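Side-chain contacts in DUF1436 domain-containing protein (Neisseria meningitidis, PDB 2GKP), which is of unknown function but, as a member of the CdiI family, probably acts as an immunity protein that neutralises a contact-dependent growth inhibition toxin: residues A14-N19 / L161-C166; Q26-S29 / A35-H38; L99-K102 / A106-K109; K109-V114 / E134-I139. All coordinates share one frame; numbering follows the deposited sequence. Where two conformers were deposited one is given.

Contact 1: A14-N19 / L161-C166; sequences AGYKAN and LALSRC
Ala-18, near the end of strand 11-18, and Leu-163, in the last turns of helix 152-164, mark the closest backbone approach, their CA atoms lying 7.9 Å apart. No hydrogen bond joins the two segments, and the interface is purely one of side chains. Within 161-166 Leu-163 alone touches 14-19. Its CG is turned anti to the backbone N (chi1 171°), and the forked end faces the strand. Both methyls close on Ala-18, whose CB sits 3.9 Å from CD1 and equally far from CD2 of Leu-163. The flank of the leucine is taken by Tyr-16 in the conformer described: CE2 of the ring is 3.8 Å from Leu-163 CB, and the phenol OH comes within 3.6 Å of Leu-163 CD2. The two side chains cross at about a right angle. Tyr-16 and Ala-18, two residues apart, share one face of the strand, and the CB of Lys-17 between them points away. Leu-23 of the adjoining strand 23-30 and Met-112 of strand 112-119 continue the apolar layer around this patch. Joining the first strand to the last helix, this is helix-on-sheet packing in an alpha+beta fold, one face of an antiparallel sheet covered by a helix.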
loop_
_atom_site.group_PDB
_atom_site.type_symbol
_atom_site.label_atom_id
_atom_site.label_comp_id
_atom_site.label_asym_id
_atom_site.label_seq_id
_atom_site.Cartn_x
_atom_site.Cartn_y
_atom_site.Cartn_z
ATOM N N ALA A 14 -3.657 -3.348 0.465
ATOM C CA ALA A 14 -2.318 -3.016 -0.004
ATOM C C ALA A 14 -2.176 -1.527 -0.098
ATOM O O ALA A 14 -3.150 -0.794 -0.040
ATOM C CB ALA A 14 -1.998 -3.665 -1.400
ATOM N N GLY A 15 -0.930 -1.076 -0.225
ATOM C CA GLY A 15 -0.661 0.341 -0.374
ATOM C C GLY A 15 0.221 0.629 -1.586
ATOM O O GLY A 15 1.005 -0.227 -2.015
ATOM N N TYR A 16 0.096 1.851 -2.082
ATOM C CA TYR A 16 0.805 2.300 -3.282
ATOM C C TYR A 16 1.252 3.713 -2.974
ATOM O O TYR A 16 0.436 4.651 -2.961
ATOM C CB TYR A 16 -0.131 2.234 -4.513
ATOM C CG TYR A 16 0.360 2.904 -5.783
ATOM C CD1 TYR A 16 1.572 2.555 -6.367
ATOM C CD2 TYR A 16 -0.428 3.842 -6.440
ATOM C CE1 TYR A 16 1.998 3.162 -7.569
ATOM C CE2 TYR A 16 -0.003 4.466 -7.629
ATOM C CZ TYR A 16 1.210 4.120 -8.176
ATOM O OH TYR A 16 1.620 4.715 -9.356
ATOM N N LYS A 17 2.546 3.850 -2.667
ATOM C CA LYS A 17 3.145 5.159 -2.362
ATOM C C LYS A 17 4.042 5.624 -3.493
ATOM O O LYS A 17 4.544 4.796 -4.258
ATOM C CB LYS A 17 3.945 5.108 -1.061
ATOM C CG LYS A 17 3.029 5.138 0.150
ATOM C CD LYS A 17 3.773 4.837 1.421
ATOM C CE LYS A 17 2.943 5.208 2.668
ATOM N NZ LYS A 17 1.648 4.453 2.690
ATOM N N ALA A 18 4.234 6.943 -3.627
ATOM C CA ALA A 18 5.032 7.464 -4.750
ATOM C C ALA A 18 5.671 8.736 -4.352
ATOM O O ALA A 18 4.991 9.621 -3.829
ATOM C CB ALA A 18 4.143 7.724 -5.978
ATOM N N ASN A 19 6.959 8.864 -4.648
ATOM C CA ASN A 19 7.640 10.150 -4.484
ATOM C C ASN A 19 8.400 10.472 -5.756
ATOM O O ASN A 19 8.122 9.867 -6.804
ATOM C CB ASN A 19 8.475 10.200 -3.169
ATOM C CG ASN A 19 9.702 9.284 -3.167
ATOM O OD1 ASN A 19 10.395 9.129 -2.114
ATOM N ND2 ASN A 19 10.018 8.717 -4.324
ATOM N N LEU A 161 -4.560 6.944 -11.793
ATOM C CA LEU A 161 -5.606 7.937 -11.657
ATOM C C LEU A 161 -5.766 8.326 -10.194
ATOM O O LEU A 161 -5.840 9.528 -9.847
ATOM C CB LEU A 161 -6.932 7.415 -12.213
ATOM C CG LEU A 161 -8.155 8.322 -12.099
ATOM C CD1 LEU A 161 -7.931 9.674 -12.820
ATOM C CD2 LEU A 161 -9.410 7.655 -12.636
ATOM N N ALA A 162 -5.812 7.327 -9.308
ATOM C CA ALA A 162 -5.951 7.655 -7.907
ATOM C C ALA A 162 -4.734 8.439 -7.406
ATOM O O ALA A 162 -4.894 9.376 -6.620
ATOM C CB ALA A 162 -6.157 6.393 -7.069
ATOM N N LEU A 163 -3.524 8.048 -7.819
ATOM C CA LEU A 163 -2.331 8.809 -7.429
ATOM C C LEU A 163 -2.457 10.279 -7.884
ATOM O O LEU A 163 -2.096 11.217 -7.140
ATOM C CB LEU A 163 -1.080 8.127 -7.990
ATOM C CG LEU A 163 0.182 8.944 -7.840
ATOM C CD1 LEU A 163 0.467 9.002 -6.396
ATOM C CD2 LEU A 163 1.330 8.239 -8.560
ATOM N N SER A 164 -2.972 10.498 -9.106
ATOM C CA SER A 164 -3.146 11.871 -9.600
ATOM C C SER A 164 -4.091 12.720 -8.754
ATOM O O SER A 164 -4.048 13.955 -8.775
ATOM C CB SER A 164 -3.586 11.867 -11.085
ATOM O OG SER A 164 -4.963 11.591 -11.191
ATOM N N ARG A 165 -4.947 12.052 -7.991
ATOM C CA ARG A 165 -5.889 12.711 -7.099
ATOM C C ARG A 165 -5.320 12.977 -5.688
ATOM O O ARG A 165 -5.954 13.688 -4.890
ATOM C CB ARG A 165 -7.190 11.891 -7.000
ATOM C CG ARG A 165 -7.952 11.883 -8.332
ATOM C CD ARG A 165 -9.190 10.998 -8.226
ATOM N NE ARG A 165 -9.922 10.939 -9.479
ATOM C CZ ARG A 165 -10.963 10.136 -9.677
ATOM N NH1 ARG A 165 -11.359 9.296 -8.712
ATOM N NH2 ARG A 165 -11.558 10.136 -10.852
ATOM N N CYS A 166 -4.132 12.461 -5.385
ATOM C CA CYS A 166 -3.545 12.705 -4.082
ATOM C C CYS A 166 -3.095 14.142 -3.961
ATOM O O CYS A 166 -2.804 14.791 -4.958
ATOM C CB CYS A 166 -2.338 11.780 -3.884
ATOM S SG CYS A 166 -2.798 10.041 -3.587
#

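Contact 2: Q26-S29 / A35-H38; sequences QTWS and APDH
Ser-29 and Ala-35 form an antiparallel hydrogen-bonded pair, Trp-28 and Pro-36 the following non-hydrogen-bonded pair with CA atoms 4.1 Å apart, and Asp-37 N then bonds to Thr-27 O at 2.9 Å although the segments run 115° from each other end to end. Pro-36 lies flat under the Trp-28 indole: its CD is 3.9 Å from the centroid of the five-membered ring, only 15° off the normal, a CH-pi contact over the face. On the Ser-29 and Ala-35 side the seryl OG donates to Asp-37 OD2 at 2.6 Å. The carboxylate, swung anti to the backbone N (chi1 -175°), is met on its anti side, somewhat out of plane. Gln-26 bends at chi2 so that NE2 gives a hydrogen to Thr-27 O at 3.2 Å, on a lone pair; the stronger partner of this nitrogen is Tyr-40 O. A water joins Gln-26 OE1, 2.7 Å away, to His-38 ND1. Arg-66 completes the polar cluster with a salt bridge to Asp-37 OD2 and a backbone N bonded to Ser-29 OG. Held by serine and arginine at one oxygen and by Leu-39 N at the other, the buried Asp-37 is well compensated and would probably stay ionised.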
loop_
_atom_site.group_PDB
_atom_site.type_symbol
_atom_site.label_atom_id
_atom_site.label_comp_id
_atom_site.label_asym_id
_atom_site.label_seq_id
_atom_site.Cartn_x
_atom_site.Cartn_y
_atom_site.Cartn_z
ATOM N N GLN A 26 3.102 -2.106 -1.453
ATOM C CA GLN A 26 3.266 -2.827 -0.211
ATOM C C GLN A 26 2.024 -3.638 0.151
ATOM O O GLN A 26 0.927 -3.089 0.197
ATOM C CB GLN A 26 3.514 -1.762 0.893
ATOM C CG GLN A 26 3.672 -2.259 2.315
ATOM C CD GLN A 26 4.927 -3.078 2.451
ATOM O OE1 GLN A 26 6.028 -2.614 2.118
ATOM N NE2 GLN A 26 4.776 -4.284 2.946
ATOM N N THR A 27 2.206 -4.901 0.534
ATOM C CA THR A 27 1.117 -5.671 1.161
ATOM C C THR A 27 0.774 -5.111 2.547
ATOM O O THR A 27 1.675 -4.764 3.305
ATOM C CB THR A 27 1.576 -7.134 1.358
ATOM O OG1 THR A 27 1.743 -7.711 0.066
ATOM C CG2 THR A 27 0.528 -7.968 2.128
ATOM N N TRP A 28 -0.529 -5.020 2.849
ATOM C CA TRP A 28 -1.006 -4.689 4.199
ATOM C C TRP A 28 -1.684 -5.928 4.791
ATOM O O TRP A 28 -2.203 -6.786 4.052
ATOM C CB TRP A 28 -2.041 -3.567 4.084
ATOM C CG TRP A 28 -1.506 -2.200 3.819
ATOM C CD1 TRP A 28 -0.346 -1.862 3.140
ATOM C CD2 TRP A 28 -2.141 -0.977 4.149
ATOM N NE1 TRP A 28 -0.214 -0.485 3.080
ATOM C CE2 TRP A 28 -1.303 0.078 3.681
ATOM C CE3 TRP A 28 -3.323 -0.656 4.832
ATOM C CZ2 TRP A 28 -1.614 1.417 3.883
ATOM C CZ3 TRP A 28 -3.641 0.694 5.008
ATOM C CH2 TRP A 28 -2.783 1.705 4.536
ATOM N N SER A 29 -1.699 -6.017 6.126
ATOM C CA SER A 29 -2.346 -7.128 6.812
ATOM C C SER A 29 -3.005 -6.594 8.069
ATOM O O SER A 29 -2.861 -5.406 8.410
ATOM C CB SER A 29 -1.303 -8.196 7.193
ATOM O OG SER A 29 -0.724 -8.762 6.012
ATOM N N ALA A 35 -2.797 -2.507 8.012
ATOM C CA ALA A 35 -1.607 -1.642 8.013
ATOM C C ALA A 35 -0.484 -2.302 7.255
ATOM O O ALA A 35 -0.524 -3.513 7.024
ATOM C CB ALA A 35 -1.175 -1.282 9.450
ATOM N N PRO A 36 0.516 -1.514 6.833
ATOM C CA PRO A 36 1.633 -2.129 6.102
ATOM C C PRO A 36 2.194 -3.340 6.833
ATOM O O PRO A 36 2.407 -3.281 8.058
ATOM C CB PRO A 36 2.653 -0.994 6.049
ATOM C CG PRO A 36 1.807 0.247 5.990
ATOM C CD PRO A 36 0.636 -0.038 6.917
ATOM N N ASP A 37 2.439 -4.421 6.099
ATOM C CA ASP A 37 2.919 -5.679 6.715
ATOM C C ASP A 37 4.373 -5.877 6.275
ATOM O O ASP A 37 4.639 -6.346 5.151
ATOM C CB ASP A 37 2.052 -6.842 6.254
ATOM C CG ASP A 37 2.415 -8.143 6.935
ATOM O OD1 ASP A 37 3.430 -8.159 7.640
ATOM O OD2 ASP A 37 1.713 -9.146 6.719
ATOM N N HIS A 38 5.304 -5.494 7.139
ATOM C CA HIS A 38 6.719 -5.525 6.762
ATOM C C HIS A 38 7.289 -6.944 6.699
ATOM O O HIS A 38 8.474 -7.122 6.424
ATOM C CB HIS A 38 7.534 -4.566 7.644
ATOM C CG HIS A 38 7.048 -3.157 7.565
ATOM N ND1 HIS A 38 6.997 -2.452 6.383
ATOM C CD2 HIS A 38 6.504 -2.350 8.510
ATOM C CE1 HIS A 38 6.471 -1.258 6.605
ATOM N NE2 HIS A 38 6.173 -1.167 7.890
HETATM O O HOH W 1 7.922 -3.387 3.943
#

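Contact 3: L99-K102 / A106-K109; sequences LGYK and ALFK
Tyr-101 lays its ring flat on the backbone of the short helix 104-108, and this is the tight side of the contact. Leu-107 CA stands 3.7 Å from the ring centroid and 2° off the normal, a nearly ideal CH-pi approach over the middle of the face. Around that point the helix touches the rim on two flanks. Ala-106 CB meets Tyr-101 CD1 at 3.5 Å, while on the other half of the ring Leu-107 CD1 approaches Tyr-101 CD2 at 3.7 Å. Leu-107 also packs on Leu-95 and Cys-96 of the long helix 81-99. The tyrosine CG lies anti to its own carbonyl carbon (chi1 -67°), which swings the ring out of the loop and onto the helix. The phenol OH is hydrogen-bonded to Glu-20 OE2, and Arg-21 makes a cation-pi contact with the ring, so the aromatic group is held by charge as well as by packing.

The other side is looser. Leu-99 adds a marginal methyl contact, its CD1 lying 4.3 Å from Leu-107 CD1. Gly-100, exposed and with positive phi (84°), breaks off helix 81-99, and the CB of the exposed Lys-102 points away from 106-109. Together these contacts make a compact junction between helices: one ends at a positive-phi glycine, and a short loop follows whose tyrosine covers the next, short helix.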
loop_
_atom_site.group_PDB
_atom_site.type_symbol
_atom_site.label_atom_id
_atom_site.label_comp_id
_atom_site.label_asym_id
_atom_site.label_seq_id
_atom_site.Cartn_x
_atom_site.Cartn_y
_atom_site.Cartn_z
ATOM N N LEU A 99 16.788 3.972 -2.089
ATOM C CA LEU A 99 16.432 5.059 -2.991
ATOM C C LEU A 99 17.431 6.205 -2.966
ATOM O O LEU A 99 17.201 7.206 -3.646
ATOM C CB LEU A 99 15.001 5.580 -2.721
ATOM C CG LEU A 99 13.899 4.554 -3.037
ATOM C CD1 LEU A 99 12.573 5.169 -2.627
ATOM C CD2 LEU A 99 13.892 4.242 -4.509
ATOM N N GLY A 100 18.535 6.065 -2.250
ATOM C CA GLY A 100 19.598 7.084 -2.311
ATOM C C GLY A 100 19.411 8.287 -1.383
ATOM O O GLY A 100 19.971 9.354 -1.630
ATOM N N TYR A 101 18.584 8.153 -0.347
ATOM C CA TYR A 101 18.334 9.265 0.586
ATOM C C TYR A 101 19.176 9.133 1.829
ATOM O O TYR A 101 19.464 8.032 2.320
ATOM C CB TYR A 101 16.867 9.302 1.028
ATOM C CG TYR A 101 15.881 9.645 -0.058
ATOM C CD1 TYR A 101 15.716 10.952 -0.510
ATOM C CD2 TYR A 101 15.088 8.659 -0.628
ATOM C CE1 TYR A 101 14.808 11.266 -1.489
ATOM C CE2 TYR A 101 14.199 8.965 -1.634
ATOM C CZ TYR A 101 14.028 10.262 -2.045
ATOM O OH TYR A 101 13.104 10.551 -3.021
ATOM N N LYS A 102 19.625 10.290 2.306
ATOM C CA LYS A 102 20.398 10.392 3.525
ATOM C C LYS A 102 19.587 10.888 4.706
ATOM O O LYS A 102 20.050 10.783 5.846
ATOM C CB LYS A 102 21.620 11.330 3.303
ATOM C CG LYS A 102 22.470 10.821 2.141
ATOM C CD LYS A 102 23.152 9.490 2.417
ATOM C CE LYS A 102 23.801 8.881 1.159
ATOM N NZ LYS A 102 22.898 8.653 -0.021
ATOM N N ALA A 106 13.904 14.008 3.353
ATOM C CA ALA A 106 13.916 13.969 1.902
ATOM C C ALA A 106 13.125 12.782 1.397
ATOM O O ALA A 106 12.399 12.904 0.426
ATOM C CB ALA A 106 15.381 13.905 1.395
ATOM N N LEU A 107 13.248 11.618 2.036
ATOM C CA LEU A 107 12.474 10.449 1.583
ATOM C C LEU A 107 10.970 10.772 1.534
ATOM O O LEU A 107 10.274 10.394 0.564
ATOM C CB LEU A 107 12.727 9.285 2.561
ATOM C CG LEU A 107 11.808 8.067 2.391
ATOM C CD1 LEU A 107 12.020 7.402 1.029
ATOM C CD2 LEU A 107 12.035 7.097 3.540
ATOM N N PHE A 108 10.473 11.435 2.582
ATOM C CA PHE A 108 9.058 11.607 2.727
ATOM C C PHE A 108 8.500 12.871 2.100
ATOM O O PHE A 108 7.291 12.949 1.905
ATOM C CB PHE A 108 8.645 11.548 4.200
ATOM C CG PHE A 108 8.713 10.166 4.803
ATOM C CD1 PHE A 108 7.786 9.197 4.432
ATOM C CD2 PHE A 108 9.712 9.831 5.709
ATOM C CE1 PHE A 108 7.837 7.918 5.000
ATOM C CE2 PHE A 108 9.769 8.596 6.253
ATOM C CZ PHE A 108 8.842 7.637 5.929
ATOM N N LYS A 109 9.363 13.855 1.819
ATOM C CA LYS A 109 8.882 15.193 1.448
ATOM C C LYS A 109 7.735 15.205 0.441
ATOM O O LYS A 109 6.723 15.900 0.664
ATOM C CB LYS A 109 10.027 16.109 0.958
ATOM C CG LYS A 109 9.588 17.556 0.828
ATOM C CD LYS A 109 10.623 18.473 0.185
ATOM C CE LYS A 109 9.977 19.815 -0.118
ATOM N NZ LYS A 109 9.196 19.739 -1.372
#

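Contact 4: K109-V114 / E134-I139; sequences KNMMSV and EAWDAI. With EDO (1,2-ethanediol), chain C.
Trp-136 reaches across to selenomethionine Met-111 and Ser-113 and carries the whole contact through its indole. The polar link is a single hydrogen bond, Trp-136 NE1 to Met-111 O, at 2.8 Å and nearly straight (167°). The oxygen lies at the ring edge, in the plane of the indole, but the N-H arrives 41° above the carbonyl plane and so misses the lone pairs. A CH-pi contact comes next: Ser-113 CB sits over the face, 3.5 Å from the centroid of the five-membered ring. Its OG is anti to the backbone N (chi1 -170°) and lies 2.7 Å from O2 of a bound ethanediol, a possible hydrogen bond, since the serine proton has another acceptor within reach. The selenium supplies the third kind, a Met-aromatic contact in the conformer described, with Met-111 SE 3.8 Å from Trp-136 CZ2 and oblique to the six-membered ring.

Further partners fix the tryptophan. Lys-17 makes a cation-pi contact with it and bonds Ser-113 OG through NZ, and the ring of His-130 stacks on the indole. The ethanediol is also hydrogen-bonded to Asp-115 OD1 and Pro-127 O. With Ser-113 and Trp-136 CA only 6.7 Å apart, the geometry is consistent with a branched or curled antiparallel sheet, Trp-136 spanning between strands 112-119 and 135-138, which both pair with strand 122-132.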
loop_
_atom_site.group_PDB
_atom_site.type_symbol
_atom_site.label_atom_id
_atom_site.label_comp_id
_atom_site.label_asym_id
_atom_site.label_seq_id
_atom_site.Cartn_x
_atom_site.Cartn_y
_atom_site.Cartn_z
ATOM N N LYS A 109 9.363 13.855 1.819
ATOM C CA LYS A 109 8.882 15.193 1.448
ATOM C C LYS A 109 7.735 15.205 0.441
ATOM O O LYS A 109 6.723 15.900 0.664
ATOM C CB LYS A 109 10.027 16.109 0.958
ATOM C CG LYS A 109 9.588 17.556 0.828
ATOM C CD LYS A 109 10.623 18.473 0.185
ATOM C CE LYS A 109 9.977 19.815 -0.118
ATOM N NZ LYS A 109 9.196 19.739 -1.372
ATOM N N ASN A 110 7.887 14.447 -0.640
ATOM C CA ASN A 110 6.912 14.485 -1.733
ATOM C C ASN A 110 6.143 13.185 -1.865
ATOM O O ASN A 110 5.598 12.877 -2.953
ATOM C CB ASN A 110 7.613 14.793 -3.047
ATOM C CG ASN A 110 8.390 16.098 -2.982
ATOM O OD1 ASN A 110 7.828 17.137 -2.645
ATOM N ND2 ASN A 110 9.674 16.059 -3.319
HETATM N N MSE A 111 6.130 12.404 -0.776
HETATM C CA MSE A 111 5.539 11.067 -0.840
HETATM C C MSE A 111 4.013 11.141 -0.738
HETATM O O MSE A 111 3.462 11.611 0.244
HETATM C CB MSE A 111 6.132 10.132 0.207
HETATM C CG MSE A 111 5.665 8.704 0.054
HETATM SE SE MSE A 111 6.451 7.534 1.381
HETATM C CE MSE A 111 8.261 7.415 0.691
HETATM N N MSE A 112 3.361 10.666 -1.798
HETATM C CA MSE A 112 1.914 10.496 -1.817
HETATM C C MSE A 112 1.556 9.051 -1.494
HETATM O O MSE A 112 2.402 8.148 -1.626
HETATM C CB MSE A 112 1.379 10.890 -3.208
HETATM C CG MSE A 112 1.842 12.285 -3.657
HETATM SE SE MSE A 112 1.019 13.670 -2.520
HETATM C CE MSE A 112 0.913 15.151 -3.693
ATOM N N SER A 113 0.297 8.822 -1.109
ATOM C CA SER A 113 -0.111 7.475 -0.691
ATOM C C SER A 113 -1.538 7.128 -1.131
ATOM O O SER A 113 -2.459 7.897 -0.899
ATOM C CB SER A 113 -0.083 7.403 0.838
ATOM O OG SER A 113 -0.242 6.042 1.244
ATOM N N VAL A 114 -1.688 5.944 -1.736
ATOM C CA VAL A 114 -2.976 5.415 -2.140
ATOM C C VAL A 114 -3.145 4.102 -1.398
ATOM O O VAL A 114 -2.189 3.333 -1.287
ATOM C CB VAL A 114 -2.952 5.185 -3.693
ATOM C CG1 VAL A 114 -4.090 4.293 -4.155
ATOM C CG2 VAL A 114 -2.975 6.485 -4.489
ATOM N N GLU A 134 5.043 12.219 7.849
ATOM C CA GLU A 134 4.982 10.758 7.683
ATOM C C GLU A 134 3.570 10.204 7.879
ATOM O O GLU A 134 3.385 9.093 8.417
ATOM C CB GLU A 134 5.981 10.055 8.613
ATOM C CG GLU A 134 7.409 10.595 8.367
ATOM C CD GLU A 134 8.500 9.950 9.205
ATOM O OE1 GLU A 134 8.317 8.853 9.759
ATOM O OE2 GLU A 134 9.578 10.577 9.328
ATOM N N ALA A 135 2.556 10.947 7.477
ATOM C CA ALA A 135 1.178 10.465 7.610
ATOM C C ALA A 135 0.258 11.000 6.537
ATOM O O ALA A 135 0.480 12.071 6.014
ATOM C CB ALA A 135 0.645 10.778 8.980
ATOM N N TRP A 136 -0.767 10.212 6.220
ATOM C CA TRP A 136 -1.681 10.498 5.127
ATOM C C TRP A 136 -3.087 10.262 5.611
ATOM O O TRP A 136 -3.332 9.232 6.274
ATOM C CB TRP A 136 -1.386 9.529 3.958
ATOM C CG TRP A 136 0.011 9.709 3.429
ATOM C CD1 TRP A 136 0.378 10.566 2.406
ATOM C CD2 TRP A 136 1.218 9.104 3.903
ATOM N NE1 TRP A 136 1.723 10.482 2.193
ATOM C CE2 TRP A 136 2.278 9.617 3.104
ATOM C CE3 TRP A 136 1.503 8.159 4.900
ATOM C CZ2 TRP A 136 3.613 9.249 3.296
ATOM C CZ3 TRP A 136 2.832 7.779 5.098
ATOM C CH2 TRP A 136 3.875 8.341 4.301
ATOM N N ASP A 137 -4.005 11.163 5.305
ATOM C CA ASP A 137 -5.387 11.079 5.753
ATOM C C ASP A 137 -6.278 11.086 4.519
ATOM O O ASP A 137 -5.909 11.557 3.421
ATOM C CB ASP A 137 -5.761 12.296 6.622
ATOM C CG ASP A 137 -5.253 12.204 8.069
ATOM O OD1 ASP A 137 -4.770 11.140 8.535
ATOM O OD2 ASP A 137 -5.340 13.234 8.769
ATOM N N ALA A 138 -7.482 10.571 4.678
ATOM C CA ALA A 138 -8.424 10.553 3.550
ATOM C C ALA A 138 -8.828 11.923 3.096
ATOM O O ALA A 138 -8.866 12.877 3.865
ATOM C CB ALA A 138 -9.668 9.740 3.910
ATOM N N ILE A 139 -9.111 12.010 1.806
ATOM C CA ILE A 139 -9.727 13.189 1.214
ATOM C C ILE A 139 -11.144 12.823 0.767
ATOM O O ILE A 139 -11.587 11.707 1.032
ATOM C CB ILE A 139 -8.876 13.793 0.097
ATOM C CG1 ILE A 139 -8.545 12.744 -0.964
ATOM C CG2 ILE A 139 -7.580 14.355 0.721
ATOM C CD1 ILE A 139 -7.965 13.338 -2.210
HETATM C C1 EDO C . -4.931 6.559 1.089
HETATM O O1 EDO C . -6.287 6.717 1.544
HETATM C C2 EDO C . -3.986 6.749 2.280
HETATM O O2 EDO C . -2.772 5.990 2.227
#

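Contacts 1 and 4 are the closest pair, with centres 8 Å apart, and are stitched by strand pairing: Tyr-16 O lies 2.8 Å from Val-114 N. The other edge of strand 11-18 meets contact 2, where Gly-15 N is 2.8 Å from Gln-26 O, so contacts 1, 2 and 4 belong to one sheet. Contact 3 stands at the periphery, about 20 Å from contact 2 between centres, but shares Lys-109 with contact 4, and Phe-108 packs on Trp-136. No active site is known. A bound sodium ion lies about 3 Å from the side chain of Trp-28, 5 Å from Ser-113 and 7 Å from Tyr-16, bringing contacts 1, 2 and 4 around one spot.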